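PDB 3EO4: uncharacterized protein MJ1062 from Methanocaldococcus jannaschii, which is of unknown function but carries a C-terminal GNAT-type domain, the part present here, that probably transfers acyl groups, alongside a glycosyltransferase-related region. Local coordinates for residues L24-L27 / M28-S32. Sequence-based numbering, arbitrary orientation.
Sequences LELL and MAWRS
Leu26 and Trp30, one turn apart, form an i to i+4 CH-pi contact on the short helix 24-31, the first helix of this GNAT domain, which follows strand 13-18. It illustrates how the i to i+4 spacing puts two side chains on the same side of a helix, where a leucine can lie against an indole. Leu26 CG stands 3.8 Å from the centroid of the Trp30 six-membered ring and 17° off its normal, squarely over the face. From the same side Leu26 CD1 sits offset toward the rim, 3.6 Å from Trp30 CE2. The indole is brought there by a chi1 of -70°, which sets Trp30 CG anti to its own carbonyl carbon and lays the ring back along the helix over Leu26. Leu27 CD1 comes no nearer than 4.1 Å to Trp30 CE3, its side chain crossing that of Trp30 at about a right angle. Beyond the helix, Trp30 packs on Leu96 of strand 92-97 and on Ala29 of the second subunit, tying the intrahelical pair to both the sheet and the dimer interface. Replacing this indole with an alanine would strip the Leu26 branches of their aromatic cover and is likely to open a gap beside Leu96. The backbone holds the two turns in register: Trp30 N donates to Leu26 O at 3.0 Å, and Arg31 N donates to Leu27 O at 3.1 Å. Arg31 CG also lies against Leu27 O, while Arg31 NH1 turns outward to a MES molecule probably carried over from the crystallisation liquor. At the C-terminal end, Ser32 OG folds back to donate to Met28 O at 2.8 Å, approaching from 38° above the carbonyl plane.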
loop_
_atom_site.group_PDB
_atom_site.type_symbol
_atom_site.label_atom_id
_atom_site.label_comp_id
_atom_site.label_asym_id
_atom_site.label_seq_id
_atom_site.Cartn_x
_atom_site.Cartn_y
_atom_site.Cartn_z
ATOM N N LEU A 24 7.002 -6.008 -3.613
ATOM C CA LEU A 24 7.205 -6.223 -2.174
ATOM C C LEU A 24 6.729 -5.059 -1.321
ATOM O O LEU A 24 6.120 -5.269 -0.258
ATOM C CB LEU A 24 8.660 -6.552 -1.863
ATOM C CG LEU A 24 9.141 -7.993 -2.075
ATOM C CD1 LEU A 24 10.616 -8.106 -1.731
ATOM C CD2 LEU A 24 8.348 -8.993 -1.242
ATOM N N GLU A 25 6.994 -3.844 -1.805
ATOM C CA GLU A 25 6.623 -2.610 -1.095
ATOM C C GLU A 25 5.122 -2.418 -1.111
ATOM O O GLU A 25 4.569 -1.944 -0.149
ATOM C CB GLU A 25 7.323 -1.358 -1.657
ATOM C CG GLU A 25 8.882 -1.429 -1.728
ATOM C CD GLU A 25 9.373 -1.910 -3.106
ATOM O OE1 GLU A 25 8.898 -2.962 -3.593
ATOM O OE2 GLU A 25 10.216 -1.225 -3.727
ATOM N N LEU A 26 4.477 -2.762 -2.224
ATOM C CA LEU A 26 3.031 -2.650 -2.327
ATOM C C LEU A 26 2.357 -3.664 -1.394
ATOM O O LEU A 26 1.446 -3.309 -0.644
ATOM C CB LEU A 26 2.567 -2.863 -3.758
ATOM C CG LEU A 26 1.077 -3.027 -4.007
ATOM C CD1 LEU A 26 0.326 -1.809 -3.510
ATOM C CD2 LEU A 26 0.847 -3.182 -5.540
ATOM N N LEU A 27 2.822 -4.911 -1.448
ATOM C CA LEU A 27 2.376 -5.928 -0.504
ATOM C C LEU A 27 2.588 -5.486 0.940
ATOM O O LEU A 27 1.668 -5.582 1.761
ATOM C CB LEU A 27 3.024 -7.286 -0.779
ATOM C CG LEU A 27 2.501 -8.420 0.138
ATOM C CD1 LEU A 27 1.006 -8.818 -0.117
ATOM C CD2 LEU A 27 3.419 -9.677 0.129
HETATM N N MSE A 28 3.763 -4.976 1.273
HETATM C CA MSE A 28 3.940 -4.477 2.655
HETATM C C MSE A 28 2.958 -3.338 2.975
HETATM O O MSE A 28 2.454 -3.253 4.080
HETATM C CB MSE A 28 5.367 -4.017 2.922
HETATM C CG MSE A 28 5.585 -3.606 4.358
HETATM SE SE MSE A 28 7.456 -3.115 4.690
HETATM C CE MSE A 28 7.645 -1.811 3.258
ATOM N N ALA A 29 2.694 -2.468 2.014
ATOM C CA ALA A 29 1.801 -1.337 2.245
ATOM C C ALA A 29 0.357 -1.761 2.578
ATOM O O ALA A 29 -0.297 -1.175 3.458
ATOM C CB ALA A 29 1.826 -0.379 1.074
ATOM N N TRP A 30 -0.117 -2.794 1.903
ATOM C CA TRP A 30 -1.397 -3.387 2.251
ATOM C C TRP A 30 -1.397 -4.013 3.657
ATOM O O TRP A 30 -2.310 -3.788 4.435
ATOM C CB TRP A 30 -1.749 -4.452 1.240
ATOM C CG TRP A 30 -2.098 -3.927 -0.112
ATOM C CD1 TRP A 30 -2.694 -2.715 -0.425
ATOM C CD2 TRP A 30 -1.905 -4.621 -1.347
ATOM N NE1 TRP A 30 -2.883 -2.628 -1.798
ATOM C CE2 TRP A 30 -2.406 -3.786 -2.382
ATOM C CE3 TRP A 30 -1.374 -5.880 -1.677
ATOM C CZ2 TRP A 30 -2.379 -4.172 -3.734
ATOM C CZ3 TRP A 30 -1.333 -6.255 -3.015
ATOM C CH2 TRP A 30 -1.855 -5.397 -4.034
ATOM N N ARG A 31 -0.383 -4.797 3.979
ATOM C CA ARG A 31 -0.328 -5.463 5.291
ATOM C C ARG A 31 -0.051 -4.552 6.480
ATOM O O ARG A 31 -0.127 -5.003 7.639
ATOM C CB ARG A 31 0.731 -6.584 5.270
ATOM C CG ARG A 31 0.429 -7.642 4.216
ATOM C CD ARG A 31 1.301 -8.880 4.421
ATOM N NE ARG A 31 0.584 -9.921 5.168
ATOM C CZ ARG A 31 0.608 -10.074 6.488
ATOM N NH1 ARG A 31 -0.102 -11.058 7.035
ATOM N NH2 ARG A 31 1.332 -9.257 7.263
ATOM N N SER A 32 0.356 -3.318 6.201
ATOM C CA SER A 32 0.673 -2.345 7.238
ATOM C C SER A 32 -0.510 -1.430 7.452
ATOM O O SER A 32 -0.437 -0.499 8.218
ATOM C CB SER A 32 1.929 -1.542 6.887
ATOM O OG SER A 32 3.046 -2.410 6.664
#